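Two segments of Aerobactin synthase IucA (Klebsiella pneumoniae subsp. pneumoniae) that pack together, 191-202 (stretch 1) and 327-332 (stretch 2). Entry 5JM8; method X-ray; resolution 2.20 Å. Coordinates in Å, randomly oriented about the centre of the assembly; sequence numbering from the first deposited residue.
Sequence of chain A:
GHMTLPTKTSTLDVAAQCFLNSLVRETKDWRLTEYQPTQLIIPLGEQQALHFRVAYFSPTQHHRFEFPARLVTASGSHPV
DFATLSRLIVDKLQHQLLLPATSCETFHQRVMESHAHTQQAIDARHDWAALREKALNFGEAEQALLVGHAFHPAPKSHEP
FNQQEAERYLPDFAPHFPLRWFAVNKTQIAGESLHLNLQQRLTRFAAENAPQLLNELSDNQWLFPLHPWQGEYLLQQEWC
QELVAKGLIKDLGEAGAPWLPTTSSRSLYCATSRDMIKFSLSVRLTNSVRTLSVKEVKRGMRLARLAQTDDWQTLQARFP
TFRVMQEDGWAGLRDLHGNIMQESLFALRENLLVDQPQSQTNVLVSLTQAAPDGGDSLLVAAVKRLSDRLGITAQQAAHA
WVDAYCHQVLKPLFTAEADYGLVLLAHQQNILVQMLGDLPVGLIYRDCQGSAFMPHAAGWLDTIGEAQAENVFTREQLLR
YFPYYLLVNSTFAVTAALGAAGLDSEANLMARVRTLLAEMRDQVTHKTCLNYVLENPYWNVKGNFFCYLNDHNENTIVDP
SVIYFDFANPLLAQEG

Stretch 1 (191-202) GESLHLNLQQRL
Stretch 2, residues 327-332: EDGWAG

Residues 191-193 and 329-332 are neighbouring antiparallel strands, with axes 4.6 Å apart and N-to-C directions at 164°. Gly191 faces Ala331 (CA to CA 3.8 Å) and Ser193 faces Gly329 (CA to CA 4.1 Å), both as non-hydrogen-bonded pairs. Between them lies the hydrogen-bonded pair Glu192 and Trp330, CA to CA 5.5 Å. Glu192 N donates to Trp330 O at 2.9 Å, and Trp330 N donates to Glu192 O at 3.0 Å. The strand residues are extended, with phi/psi of -164/151 at Glu192 and -157/160 at Trp330. Past the strand, Leu194 N still donates to Asp328 O at 3.0 Å.

Glu192 and Trp330 share one sheet face. Glu192 is t at chi1 and chi2, with chi3 -6°, so its chain runs out straight. Trp330 has chi1 p (66°) and chi2 -94°, which lays the indole across the neighbouring strand. Gly191 CA sits over the six-membered ring, 3.8 Å from its centroid and 15° off the normal, a CH-pi contact. The same pose lets Trp330 NE1 reach Glu192 OE1 at 3.4 Å, a weak hydrogen bond. Gly191 has no side chain; an ideal CB would lie 2.5 Å from Trp330 O, a clash.

The other face carries Ser193 and Ala331. Ser193 is t, and its OG donates to Leu196 O at 2.8 Å. Gly329 leaves room here for Arg201: an ideal CB on Gly329 would lie 2.7 Å from Arg201 NH1.

The chain turns at His195 (phi/psi 68/-58), and Leu196 N donates to Leu194 O at a very short 2.5 Å. A helix starts at Leu198, its axis at 90° to strand 329-332. Asn197 is its N-cap: with chi1 p (64°), OD1 accepts from Gln200 N at 2.7 Å. In return, Gln200 OE1 accepts from Asn197 N at 2.8 Å.

Arg201 points toward stretch 2. Its chain is bent, with chi1 -92°, chi2 m (-50°), chi3 -100° and chi4 -66°. NH1 donates to Ser193 OG at 3.0 Å and forms a salt bridge with Asp328 OD1, also at 3.0 Å. Arg201 NH2 adds a weak bond to Asp328 OD1 at 3.2 Å. The carboxylate, at chi1 p (56°) and chi2 15°, meets the guanidinium edge near its plane.

Leu194 (m, t) packs CD1 against Asp328 CB at 3.8 Å. His195 (chi1 -44°, chi2 -60°) brings CD2 to 3.6 Å from Asp328 OD2, at the ring edge. Leu198 (t, p) brings CD1 to 3.9 Å from Ala331 CB, an apolar contact between helix and strand.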

# COMPACT_ATOMS: atom_id res chain seq x y z
N GLY A 191 -28.89 -25.01 4.05
CA GLY A 191 -28.60 -23.64 3.67
C GLY A 191 -29.20 -23.24 2.34
O GLY A 191 -30.02 -23.96 1.77
N GLU A 192 -28.78 -22.08 1.85
CA GLU A 192 -29.31 -21.52 0.62
C GLU A 192 -28.37 -20.43 0.14
O GLU A 192 -27.68 -19.80 0.94
CB GLU A 192 -30.72 -20.97 0.86
CG GLU A 192 -31.53 -20.71 -0.40
CD GLU A 192 -32.92 -20.19 -0.09
OE1 GLU A 192 -33.29 -20.13 1.10
OE2 GLU A 192 -33.64 -19.84 -1.05
N SER A 193 -28.31 -20.20 -1.17
CA SER A 193 -27.45 -19.15 -1.72
C SER A 193 -27.88 -18.73 -3.12
O SER A 193 -28.50 -19.50 -3.85
CB SER A 193 -26.00 -19.62 -1.74
OG SER A 193 -25.15 -18.60 -2.23
N LEU A 194 -27.55 -17.49 -3.48
CA LEU A 194 -27.81 -16.96 -4.82
C LEU A 194 -26.52 -16.90 -5.63
O LEU A 194 -25.42 -16.91 -5.06
CB LEU A 194 -28.43 -15.56 -4.73
CG LEU A 194 -29.84 -15.47 -4.14
CD1 LEU A 194 -30.30 -14.02 -4.09
CD2 LEU A 194 -30.83 -16.32 -4.93
N HIS A 195 -26.66 -16.85 -6.95
CA HIS A 195 -25.53 -16.73 -7.87
C HIS A 195 -24.67 -17.99 -7.85
O HIS A 195 -24.47 -18.63 -8.88
CB HIS A 195 -24.69 -15.50 -7.52
CG HIS A 195 -25.51 -14.28 -7.22
ND1 HIS A 195 -26.37 -13.72 -8.15
CD2 HIS A 195 -25.61 -13.52 -6.11
CE1 HIS A 195 -26.96 -12.67 -7.61
NE2 HIS A 195 -26.51 -12.52 -6.38
N LEU A 196 -24.17 -18.33 -6.66
CA LEU A 196 -23.55 -19.63 -6.42
C LEU A 196 -24.49 -20.46 -5.57
O LEU A 196 -25.22 -19.92 -4.74
CB LEU A 196 -22.20 -19.46 -5.71
CG LEU A 196 -21.20 -18.47 -6.32
CD1 LEU A 196 -20.04 -18.26 -5.35
CD2 LEU A 196 -20.70 -18.98 -7.66
N ASN A 197 -24.50 -21.78 -5.77
CA ASN A 197 -25.27 -22.65 -4.89
C ASN A 197 -24.55 -22.74 -3.54
O ASN A 197 -23.46 -22.20 -3.38
CB ASN A 197 -25.47 -24.05 -5.51
CG ASN A 197 -24.16 -24.81 -5.72
OD1 ASN A 197 -23.19 -24.64 -4.98
ND2 ASN A 197 -24.15 -25.68 -6.72
N LEU A 198 -25.17 -23.42 -2.58
CA LEU A 198 -24.62 -23.47 -1.22
C LEU A 198 -23.24 -24.13 -1.18
O LEU A 198 -22.34 -23.65 -0.50
CB LEU A 198 -25.57 -24.22 -0.30
CG LEU A 198 -25.07 -24.41 1.14
CD1 LEU A 198 -24.80 -23.07 1.80
CD2 LEU A 198 -26.07 -25.22 1.93
N GLN A 199 -23.10 -25.23 -1.90
CA GLN A 199 -21.83 -25.95 -1.98
C GLN A 199 -20.71 -25.03 -2.45
O GLN A 199 -19.59 -25.09 -1.94
CB GLN A 199 -21.96 -27.15 -2.93
CG GLN A 199 -20.70 -28.00 -3.03
CD GLN A 199 -20.85 -29.16 -3.99
OE1 GLN A 199 -21.88 -29.31 -4.65
NE2 GLN A 199 -19.82 -29.98 -4.07
N GLN A 200 -21.04 -24.18 -3.41
CA GLN A 200 -20.07 -23.30 -4.04
C GLN A 200 -19.68 -22.11 -3.15
O GLN A 200 -18.53 -21.68 -3.17
CB GLN A 200 -20.62 -22.79 -5.37
CG GLN A 200 -20.69 -23.86 -6.46
CD GLN A 200 -21.61 -23.48 -7.60
OE1 GLN A 200 -22.39 -22.52 -7.50
NE2 GLN A 200 -21.54 -24.22 -8.69
N ARG A 201 -20.63 -21.58 -2.38
CA ARG A 201 -20.32 -20.48 -1.46
C ARG A 201 -19.28 -20.89 -0.44
O ARG A 201 -18.24 -20.24 -0.30
CB ARG A 201 -21.57 -19.99 -0.71
CG ARG A 201 -22.37 -18.85 -1.35
CD ARG A 201 -21.54 -17.64 -1.77
NE ARG A 201 -21.58 -16.51 -0.84
CZ ARG A 201 -22.67 -15.79 -0.58
NH1 ARG A 201 -23.83 -16.08 -1.14
NH2 ARG A 201 -22.58 -14.77 0.27
N LEU A 202 -19.57 -21.97 0.28
CA LEU A 202 -18.70 -22.45 1.34
C LEU A 202 -17.32 -22.80 0.80
O LEU A 202 -16.32 -22.67 1.50
CB LEU A 202 -19.33 -23.67 2.02
CG LEU A 202 -20.73 -23.42 2.60
CD1 LEU A 202 -21.32 -24.71 3.15
CD2 LEU A 202 -20.69 -22.35 3.68
N GLU A 327 -27.72 -9.95 2.07
CA GLU A 327 -27.46 -11.21 2.75
C GLU A 327 -28.05 -12.35 1.92
O GLU A 327 -29.08 -12.92 2.28
CB GLU A 327 -28.04 -11.18 4.16
CG GLU A 327 -27.51 -10.04 5.01
CD GLU A 327 -28.29 -9.85 6.30
OE1 GLU A 327 -29.03 -10.77 6.70
OE2 GLU A 327 -28.16 -8.77 6.91
N ASP A 328 -27.38 -12.67 0.82
CA ASP A 328 -27.93 -13.57 -0.20
C ASP A 328 -27.49 -15.02 -0.00
O ASP A 328 -27.47 -15.80 -0.95
CB ASP A 328 -27.52 -13.09 -1.60
CG ASP A 328 -26.01 -12.95 -1.76
OD1 ASP A 328 -25.26 -13.48 -0.91
OD2 ASP A 328 -25.57 -12.32 -2.74
N GLY A 329 -27.13 -15.37 1.23
CA GLY A 329 -26.72 -16.73 1.53
C GLY A 329 -26.72 -17.01 3.02
O GLY A 329 -26.43 -16.13 3.83
N TRP A 330 -27.05 -18.25 3.38
CA TRP A 330 -27.03 -18.67 4.77
C TRP A 330 -26.87 -20.17 4.87
O TRP A 330 -27.15 -20.90 3.91
CB TRP A 330 -28.31 -18.24 5.49
CG TRP A 330 -29.55 -18.91 4.98
CD1 TRP A 330 -30.41 -18.44 4.02
CD2 TRP A 330 -30.09 -20.17 5.40
NE1 TRP A 330 -31.43 -19.33 3.82
CE2 TRP A 330 -31.26 -20.40 4.66
CE3 TRP A 330 -29.69 -21.13 6.34
CZ2 TRP A 330 -32.04 -21.54 4.82
CZ3 TRP A 330 -30.46 -22.27 6.49
CH2 TRP A 330 -31.62 -22.46 5.74
N ALA A 331 -26.43 -20.64 6.03
CA ALA A 331 -26.25 -22.06 6.24
C ALA A 331 -26.37 -22.39 7.72
O ALA A 331 -26.33 -21.50 8.57
CB ALA A 331 -24.91 -22.51 5.69
N GLY A 332 -26.52 -23.67 8.01
CA GLY A 332 -26.61 -24.14 9.38
C GLY A 332 -26.41 -25.63 9.45
O GLY A 332 -26.33 -26.30 8.42